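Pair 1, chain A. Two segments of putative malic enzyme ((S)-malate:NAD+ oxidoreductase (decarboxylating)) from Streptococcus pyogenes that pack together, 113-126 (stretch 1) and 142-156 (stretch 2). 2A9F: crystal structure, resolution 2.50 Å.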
# COMPACT_ATOMS: atom_id res chain seq x y z
N ASP A 113 12.54 4.09 -0.71
CA ASP A 113 13.95 4.41 -0.94
C ASP A 113 14.53 5.12 0.28
O ASP A 113 14.49 6.34 0.40
CB ASP A 113 14.18 5.28 -2.19
CG ASP A 113 13.48 6.62 -2.11
OD1 ASP A 113 13.84 7.53 -2.90
OD2 ASP A 113 12.57 6.76 -1.27
N THR A 114 15.04 4.31 1.20
CA THR A 114 15.67 4.79 2.42
C THR A 114 16.38 3.55 2.89
O THR A 114 15.78 2.47 2.90
CB THR A 114 14.66 5.19 3.52
OG1 THR A 114 14.08 4.00 4.09
CG2 THR A 114 13.57 6.06 2.97
N LYS A 115 17.65 3.68 3.26
CA LYS A 115 18.41 2.54 3.74
C LYS A 115 18.70 2.77 5.22
O LYS A 115 19.40 1.98 5.87
CB LYS A 115 19.71 2.40 2.97
CG LYS A 115 19.53 2.24 1.48
CD LYS A 115 20.84 1.85 0.84
CE LYS A 115 20.65 1.52 -0.60
NZ LYS A 115 20.27 2.72 -1.33
N ASP A 116 18.17 3.87 5.73
CA ASP A 116 18.35 4.24 7.12
C ASP A 116 17.44 3.34 7.98
O ASP A 116 16.22 3.47 7.94
CB ASP A 116 17.96 5.72 7.30
CG ASP A 116 18.29 6.25 8.69
OD1 ASP A 116 19.49 6.47 8.98
OD2 ASP A 116 17.34 6.45 9.48
N THR A 117 18.04 2.42 8.73
CA THR A 117 17.29 1.51 9.59
C THR A 117 16.25 2.23 10.42
O THR A 117 15.07 1.90 10.40
CB THR A 117 18.23 0.76 10.57
OG1 THR A 117 19.04 -0.17 9.84
CG2 THR A 117 17.43 0.00 11.61
N GLU A 118 16.70 3.23 11.15
CA GLU A 118 15.84 4.01 12.02
C GLU A 118 14.55 4.47 11.36
O GLU A 118 13.47 4.26 11.90
CB GLU A 118 16.61 5.21 12.57
CG GLU A 118 16.02 5.79 13.82
CD GLU A 118 15.61 4.70 14.78
OE1 GLU A 118 16.47 3.85 15.13
OE2 GLU A 118 14.43 4.69 15.19
N GLU A 119 14.64 5.09 10.19
CA GLU A 119 13.44 5.57 9.54
C GLU A 119 12.65 4.50 8.77
O GLU A 119 11.53 4.76 8.32
CB GLU A 119 13.74 6.76 8.63
CG GLU A 119 14.61 6.47 7.43
CD GLU A 119 14.55 7.60 6.41
OE1 GLU A 119 13.43 7.87 5.91
OE2 GLU A 119 15.60 8.22 6.12
N ILE A 120 13.22 3.31 8.60
CA ILE A 120 12.49 2.26 7.92
C ILE A 120 11.51 1.69 8.93
O ILE A 120 10.32 1.56 8.63
CB ILE A 120 13.42 1.10 7.41
CG1 ILE A 120 14.21 1.56 6.19
CG2 ILE A 120 12.57 -0.12 7.03
CD1 ILE A 120 15.10 0.50 5.60
N ILE A 121 12.00 1.39 10.13
CA ILE A 121 11.13 0.82 11.16
C ILE A 121 10.09 1.84 11.53
O ILE A 121 8.97 1.50 11.88
CB ILE A 121 11.94 0.34 12.43
CG1 ILE A 121 11.81 1.33 13.58
CG2 ILE A 121 13.40 0.13 12.08
CD1 ILE A 121 10.59 1.12 14.46
N SER A 122 10.44 3.11 11.40
CA SER A 122 9.52 4.18 11.73
C SER A 122 8.47 4.43 10.65
O SER A 122 7.38 4.93 10.94
CB SER A 122 10.32 5.45 12.01
OG SER A 122 11.16 5.23 13.13
N ILE A 123 8.81 4.08 9.41
CA ILE A 123 7.90 4.23 8.26
C ILE A 123 6.81 3.17 8.34
O ILE A 123 5.62 3.46 8.24
CB ILE A 123 8.64 4.05 6.91
CG1 ILE A 123 9.26 5.38 6.46
CG2 ILE A 123 7.68 3.51 5.84
CD1 ILE A 123 10.40 5.21 5.49
N VAL A 124 7.25 1.93 8.53
CA VAL A 124 6.36 0.79 8.65
C VAL A 124 5.46 0.92 9.87
O VAL A 124 4.26 0.65 9.79
CB VAL A 124 7.16 -0.51 8.75
CG1 VAL A 124 6.28 -1.64 9.24
CG2 VAL A 124 7.77 -0.83 7.40
N LYS A 125 6.02 1.34 11.00
CA LYS A 125 5.21 1.48 12.20
C LYS A 125 4.05 2.44 11.89
O LYS A 125 2.93 2.27 12.36
CB LYS A 125 6.07 2.01 13.36
CG LYS A 125 5.85 1.28 14.68
CD LYS A 125 6.92 1.65 15.71
CE LYS A 125 6.84 3.12 16.10
NZ LYS A 125 8.01 3.57 16.90
N ALA A 126 4.33 3.45 11.07
CA ALA A 126 3.30 4.40 10.72
C ALA A 126 2.27 3.81 9.74
O ALA A 126 1.13 4.27 9.66
CB ALA A 126 3.94 5.65 10.15
N PRO A 142 23.26 -6.63 8.05
CA PRO A 142 22.57 -6.92 9.31
C PRO A 142 21.37 -6.02 9.60
O PRO A 142 20.67 -6.22 10.60
CB PRO A 142 23.68 -6.74 10.35
CG PRO A 142 24.41 -5.55 9.79
CD PRO A 142 24.52 -5.90 8.31
N ARG A 143 21.15 -5.01 8.76
CA ARG A 143 20.01 -4.11 8.95
C ARG A 143 18.69 -4.89 8.94
O ARG A 143 17.70 -4.44 9.51
CB ARG A 143 19.97 -3.07 7.83
CG ARG A 143 20.86 -1.88 8.06
CD ARG A 143 21.13 -1.11 6.77
NE ARG A 143 19.96 -0.50 6.14
CZ ARG A 143 19.18 -1.09 5.22
NH1 ARG A 143 19.43 -2.32 4.80
NH2 ARG A 143 18.17 -0.41 4.69
N CYS A 144 18.70 -6.05 8.30
CA CYS A 144 17.51 -6.88 8.20
C CYS A 144 17.14 -7.61 9.49
O CYS A 144 16.06 -8.18 9.60
CB CYS A 144 17.68 -7.90 7.09
SG CYS A 144 18.81 -9.23 7.49
N PHE A 145 18.04 -7.59 10.47
CA PHE A 145 17.77 -8.26 11.73
C PHE A 145 17.26 -7.30 12.80
O PHE A 145 16.40 -7.66 13.61
CB PHE A 145 19.02 -8.98 12.22
CG PHE A 145 19.51 -10.03 11.27
CD1 PHE A 145 18.75 -11.16 11.00
CD2 PHE A 145 20.72 -9.86 10.60
CE1 PHE A 145 19.19 -12.12 10.08
CE2 PHE A 145 21.17 -10.81 9.68
CZ PHE A 145 20.40 -11.94 9.42
N GLU A 146 17.78 -6.08 12.80
CA GLU A 146 17.37 -5.09 13.79
C GLU A 146 15.99 -4.53 13.42
O GLU A 146 15.14 -4.32 14.29
CB GLU A 146 18.41 -3.97 13.87
CG GLU A 146 18.15 -2.96 14.99
CD GLU A 146 19.06 -1.75 14.93
OE1 GLU A 146 18.89 -0.84 15.77
OE2 GLU A 146 19.94 -1.69 14.04
N ILE A 147 15.77 -4.28 12.13
CA ILE A 147 14.48 -3.76 11.66
C ILE A 147 13.34 -4.70 12.05
O ILE A 147 12.28 -4.25 12.48
CB ILE A 147 14.48 -3.60 10.13
CG1 ILE A 147 15.44 -2.49 9.72
CG2 ILE A 147 13.06 -3.33 9.63
CD1 ILE A 147 15.50 -2.26 8.24
N GLU A 148 13.56 -6.00 11.89
CA GLU A 148 12.54 -6.98 12.21
C GLU A 148 12.25 -7.07 13.70
O GLU A 148 11.10 -7.15 14.11
CB GLU A 148 12.94 -8.36 11.71
CG GLU A 148 11.80 -9.36 11.82
CD GLU A 148 12.27 -10.80 11.75
OE1 GLU A 148 13.06 -11.21 12.62
OE2 GLU A 148 11.83 -11.52 10.83
N GLN A 149 13.31 -7.07 14.51
CA GLN A 149 13.15 -7.17 15.95
C GLN A 149 12.48 -5.95 16.56
O GLN A 149 11.62 -6.07 17.44
CB GLN A 149 14.51 -7.41 16.60
CG GLN A 149 15.20 -8.69 16.10
CD GLN A 149 14.31 -9.92 16.22
OE1 GLN A 149 14.06 -10.43 17.32
NE2 GLN A 149 13.82 -10.41 15.08
N ARG A 150 12.86 -4.77 16.10
CA ARG A 150 12.26 -3.55 16.60
C ARG A 150 10.81 -3.47 16.12
O ARG A 150 9.95 -2.89 16.79
CB ARG A 150 13.04 -2.33 16.08
CG ARG A 150 14.33 -2.01 16.84
CD ARG A 150 14.07 -1.12 18.05
NE ARG A 150 13.69 0.23 17.64
CZ ARG A 150 14.52 1.08 17.03
NH1 ARG A 150 15.77 0.73 16.77
NH2 ARG A 150 14.08 2.28 16.65
N LEU A 151 10.54 -4.07 14.95
CA LEU A 151 9.20 -4.07 14.34
C LEU A 151 8.26 -5.06 15.01
O LEU A 151 7.07 -4.78 15.20
CB LEU A 151 9.33 -4.39 12.86
CG LEU A 151 8.94 -3.34 11.81
CD1 LEU A 151 9.10 -1.94 12.31
CD2 LEU A 151 9.79 -3.59 10.60
N ILE A 152 8.81 -6.22 15.36
CA ILE A 152 8.06 -7.27 16.03
C ILE A 152 7.64 -6.78 17.41
O ILE A 152 6.51 -7.00 17.85
CB ILE A 152 8.93 -8.52 16.21
CG1 ILE A 152 9.05 -9.28 14.89
CG2 ILE A 152 8.37 -9.38 17.33
CD1 ILE A 152 9.93 -10.52 14.96
N LYS A 153 8.58 -6.14 18.09
CA LYS A 153 8.37 -5.63 19.44
C LYS A 153 7.45 -4.42 19.47
O LYS A 153 6.47 -4.40 20.21
CB LYS A 153 9.73 -5.28 20.08
CG LYS A 153 10.14 -6.18 21.25
CD LYS A 153 9.20 -5.97 22.46
CE LYS A 153 9.67 -6.70 23.73
NZ LYS A 153 9.59 -8.20 23.67
N GLU A 154 7.74 -3.43 18.64
CA GLU A 154 6.93 -2.21 18.60
C GLU A 154 5.60 -2.24 17.84
O GLU A 154 4.79 -1.34 18.01
CB GLU A 154 7.80 -1.06 18.08
CG GLU A 154 8.82 -0.57 19.11
CD GLU A 154 9.94 0.26 18.51
OE1 GLU A 154 9.66 1.18 17.71
OE2 GLU A 154 11.12 0.01 18.85
N CYS A 155 5.36 -3.27 17.02
CA CYS A 155 4.10 -3.34 16.26
C CYS A 155 2.96 -4.12 16.90
O CYS A 155 3.18 -5.07 17.66
CB CYS A 155 4.35 -3.92 14.86
SG CYS A 155 4.91 -2.72 13.66
N HIS A 156 1.74 -3.73 16.55
CA HIS A 156 0.53 -4.37 17.06
C HIS A 156 0.01 -5.43 16.09
O HIS A 156 -1.01 -6.07 16.33
CB HIS A 156 -0.56 -3.31 17.32
CG HIS A 156 -0.09 -2.17 18.18
ND1 HIS A 156 0.75 -1.18 17.72
CD2 HIS A 156 -0.32 -1.90 19.49
CE1 HIS A 156 1.02 -0.35 18.71
NE2 HIS A 156 0.39 -0.76 19.79

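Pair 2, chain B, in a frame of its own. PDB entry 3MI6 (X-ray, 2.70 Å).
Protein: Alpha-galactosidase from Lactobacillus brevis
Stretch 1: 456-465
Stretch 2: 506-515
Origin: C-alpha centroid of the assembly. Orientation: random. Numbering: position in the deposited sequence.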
# COMPACT_ATOMS: atom_id res chain seq x y z
N VAL B 456 50.91 11.43 17.52
CA VAL B 456 49.75 12.27 17.76
C VAL B 456 48.95 11.81 18.98
O VAL B 456 48.58 12.62 19.83
CB VAL B 456 48.83 12.35 16.53
CG1 VAL B 456 47.56 13.12 16.84
CG2 VAL B 456 49.57 12.99 15.37
N VAL B 457 48.70 10.51 19.08
CA VAL B 457 47.97 9.96 20.21
C VAL B 457 48.69 10.25 21.54
O VAL B 457 48.05 10.59 22.54
CB VAL B 457 47.66 8.44 20.01
CG1 VAL B 457 46.93 7.86 21.19
CG2 VAL B 457 46.83 8.23 18.76
N ASP B 458 50.03 10.14 21.53
CA ASP B 458 50.87 10.39 22.71
C ASP B 458 50.77 11.82 23.19
O ASP B 458 50.69 12.08 24.39
CB ASP B 458 52.33 10.07 22.42
CG ASP B 458 52.61 8.58 22.31
OD1 ASP B 458 51.79 7.75 22.80
OD2 ASP B 458 53.68 8.24 21.74
N TYR B 459 50.78 12.75 22.24
CA TYR B 459 50.66 14.17 22.54
C TYR B 459 49.30 14.48 23.14
O TYR B 459 49.19 15.31 24.05
CB TYR B 459 50.90 15.00 21.27
CG TYR B 459 50.65 16.48 21.44
CD1 TYR B 459 51.61 17.31 22.00
CD2 TYR B 459 49.46 17.05 21.02
CE1 TYR B 459 51.39 18.69 22.15
CE2 TYR B 459 49.22 18.40 21.16
CZ TYR B 459 50.19 19.22 21.72
OH TYR B 459 49.94 20.56 21.86
N LEU B 460 48.27 13.82 22.62
CA LEU B 460 46.92 14.08 23.09
C LEU B 460 46.70 13.43 24.45
O LEU B 460 46.15 14.06 25.36
CB LEU B 460 45.89 13.61 22.08
CG LEU B 460 45.91 14.42 20.78
CD1 LEU B 460 44.96 13.82 19.76
CD2 LEU B 460 45.58 15.86 21.04
N PHE B 461 47.14 12.18 24.59
CA PHE B 461 47.03 11.51 25.87
C PHE B 461 47.70 12.32 26.97
O PHE B 461 47.15 12.49 28.05
CB PHE B 461 47.62 10.11 25.84
CG PHE B 461 47.74 9.50 27.20
CD1 PHE B 461 46.69 8.77 27.75
CD2 PHE B 461 48.89 9.67 27.96
CE1 PHE B 461 46.79 8.22 29.00
CE2 PHE B 461 48.99 9.12 29.21
CZ PHE B 461 47.95 8.39 29.74
N LYS B 462 48.91 12.80 26.71
CA LYS B 462 49.63 13.58 27.71
C LYS B 462 48.88 14.86 28.09
O LYS B 462 48.75 15.17 29.27
CB LYS B 462 51.05 13.90 27.25
CG LYS B 462 51.75 14.92 28.15
CD LYS B 462 53.17 15.21 27.73
CE LYS B 462 53.69 16.48 28.41
NZ LYS B 462 54.94 16.99 27.78
N LEU B 463 48.38 15.58 27.09
CA LEU B 463 47.65 16.83 27.31
C LEU B 463 46.34 16.67 28.09
O LEU B 463 45.97 17.52 28.91
CB LEU B 463 47.39 17.54 25.99
CG LEU B 463 48.23 18.81 25.90
CD1 LEU B 463 48.01 19.57 24.60
CD2 LEU B 463 47.91 19.68 27.10
N MSE B 464 45.63 15.58 27.83
CA MSE B 464 44.35 15.36 28.47
C MSE B 464 44.47 14.84 29.90
O MSE B 464 43.75 15.30 30.80
CB MSE B 464 43.47 14.44 27.63
CG MSE B 464 42.96 15.13 26.40
SE MSE B 464 41.68 14.06 25.39
CE MSE B 464 42.62 14.02 23.71
N SER B 465 45.40 13.90 30.12
CA SER B 465 45.64 13.38 31.46
C SER B 465 46.18 14.48 32.37
O SER B 465 45.86 14.52 33.56
CB SER B 465 46.59 12.18 31.42
OG SER B 465 47.70 12.46 30.60
N LEU B 506 41.38 3.25 14.66
CA LEU B 506 42.19 2.57 15.67
C LEU B 506 42.88 3.59 16.58
O LEU B 506 42.97 3.39 17.79
CB LEU B 506 43.22 1.65 15.01
CG LEU B 506 42.62 0.51 14.19
CD1 LEU B 506 43.70 -0.33 13.54
CD2 LEU B 506 41.69 -0.36 15.03
N GLY B 507 43.34 4.69 16.00
CA GLY B 507 43.93 5.77 16.77
C GLY B 507 43.00 6.34 17.84
O GLY B 507 43.42 6.53 19.01
N VAL B 508 41.76 6.63 17.45
CA VAL B 508 40.77 7.13 18.39
C VAL B 508 40.64 6.08 19.49
O VAL B 508 40.72 6.41 20.66
CB VAL B 508 39.42 7.50 17.69
CG1 VAL B 508 38.24 7.59 18.70
CG2 VAL B 508 39.55 8.80 16.94
N TYR B 509 40.48 4.81 19.12
CA TYR B 509 40.37 3.80 20.17
C TYR B 509 41.60 3.80 21.07
O TYR B 509 41.49 3.77 22.30
CB TYR B 509 40.13 2.41 19.59
CG TYR B 509 38.82 2.29 18.88
CD1 TYR B 509 37.72 3.03 19.29
CD2 TYR B 509 38.66 1.43 17.82
CE1 TYR B 509 36.51 2.94 18.66
CE2 TYR B 509 37.44 1.33 17.16
CZ TYR B 509 36.37 2.09 17.59
OH TYR B 509 35.14 1.99 16.95
N GLN B 510 42.78 3.85 20.46
CA GLN B 510 44.02 4.00 21.22
C GLN B 510 43.85 5.06 22.30
O GLN B 510 44.17 4.84 23.47
CB GLN B 510 45.19 4.37 20.29
CG GLN B 510 45.99 3.18 19.75
CD GLN B 510 46.46 2.25 20.86
OE1 GLN B 510 47.41 2.57 21.60
NE2 GLN B 510 45.77 1.11 21.00
N LEU B 511 43.35 6.23 21.92
CA LEU B 511 43.27 7.34 22.85
C LEU B 511 42.25 7.07 23.96
O LEU B 511 42.48 7.40 25.12
CB LEU B 511 42.91 8.63 22.13
CG LEU B 511 43.60 9.90 22.63
CD1 LEU B 511 42.79 11.10 22.21
CD2 LEU B 511 43.80 9.90 24.13
N TYR B 512 41.11 6.49 23.59
CA TYR B 512 40.07 6.22 24.56
C TYR B 512 40.55 5.09 25.42
O TYR B 512 40.21 5.01 26.60
CB TYR B 512 38.79 5.76 23.86
CG TYR B 512 37.73 6.82 23.70
CD1 TYR B 512 37.44 7.35 22.45
CD2 TYR B 512 37.00 7.27 24.79
CE1 TYR B 512 36.46 8.31 22.30
CE2 TYR B 512 36.02 8.22 24.65
CZ TYR B 512 35.75 8.74 23.41
OH TYR B 512 34.76 9.70 23.27
N ALA B 513 41.32 4.19 24.83
CA ALA B 513 41.76 3.02 25.56
C ALA B 513 42.72 3.42 26.66
O ALA B 513 42.64 2.93 27.78
CB ALA B 513 42.38 2.00 24.62
N ARG B 514 43.62 4.35 26.36
CA ARG B 514 44.64 4.73 27.33
C ARG B 514 44.10 5.67 28.39
O ARG B 514 44.47 5.57 29.56
CB ARG B 514 45.86 5.32 26.62
CG ARG B 514 46.69 4.25 25.92
CD ARG B 514 47.61 4.84 24.89
NE ARG B 514 48.72 5.60 25.47
CZ ARG B 514 49.53 6.36 24.75
NH1 ARG B 514 49.34 6.47 23.44
NH2 ARG B 514 50.52 7.03 25.34
N LEU B 515 43.20 6.57 28.00
CA LEU B 515 42.58 7.46 28.97
C LEU B 515 41.67 6.71 29.95
O LEU B 515 41.68 7.01 31.14
CB LEU B 515 41.78 8.54 28.26
CG LEU B 515 42.49 9.62 27.45
CD1 LEU B 515 41.45 10.42 26.71
CD2 LEU B 515 43.33 10.50 28.35

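What do the two contacts have in common? In each, two helices run in broadly the same direction and cross at a shallow signed angle, -36° in pair 1 and -31° in pair 2, with axes approaching to 9.6 Å and 9.8 Å. Fourteen central residues superpose with an RMSD of 0.4 Å over N, CA and C. The closest CA-CA approaches also have a similar scale: Ile A121 CA lies 5.7 Å from Ile A147 CA, and Val B457 CA lies 6.0 Å from Leu B511 CA. These are not the same step of the match, since Val B457 falls on Thr A117 and Leu B511 on Ile A147.

Which residues fill the space between the helices? Ile A147 and Leu B511 match, and each is covered by aliphatic groups from the facing helix. In pair 1, Ile A147 CD1 lies 3.8 Å from Ile A120 CG2, and its CG1 lies 3.7 Å from Thr A117 CG2. In pair 2, Leu B511 is a knob among Val B457, Leu B460, Phe B461 and Met B464, the last a selenomethionine whose CE comes within 3.3 Å of Leu B511 CD1. One turn on, Leu A151 and Leu B515 coincide almost exactly, with side-chain centres 0.4 Å apart. Leu A151 CG packs 4.1 Å from Val A124 CG1, while Leu B515 CD1 meets the longer matched residue at Met B464 SE, 3.9 Å away.

How do Ile A121 and Phe B461 use the same position? Ile A121 is a compact knob among Ile A147, Arg A150, Leu A151 and Glu A154, its CB 3.6 Å from Leu A151 CD1. Phe B461 carries a flat ring instead. Its CD1 lies 3.8 Å from Leu B515 CD2, and the ring also engages Arg B514 in an off-centre cation-pi contact, with Arg B514 CZ 4.8 Å from the ring centroid. The aromatic ring thus combines apolar packing with a contact to a charged group.

How is the matched arginine held? Both arginines reach an acid one turn before the Ile A121/Phe B461 position. Arg A150 NH2 donates to Glu A118 OE2 at 2.8 Å, within a salt bridge, and its NE pairs with Glu A154 OE2 at 2.8 Å inside its own helix. The shorter Asp B458 uses a single oxygen: OD1 accepts from Arg B514 NH1 at 2.8 Å and from Arg B514 NH2 at 2.9 Å. Both acids have CA-to-CB bonds pointing away, yet their side-chain ends come nearer to the arginine.

Where do the solutions differ most? At Arg A143, matched by Gly B507. The long side chain of Arg A143 passes Thr A117, with CG 3.1 Å from Thr A117 OG1, and its NE donates to Lys A115 O at 2.6 Å. Glycine offers no side chain there; instead, Val B457 CG2 packs 3.8 Å from Gly B507 O, and Val B457 sits as a knob among Gly B507, Gln B510, Leu B511 and Arg B514.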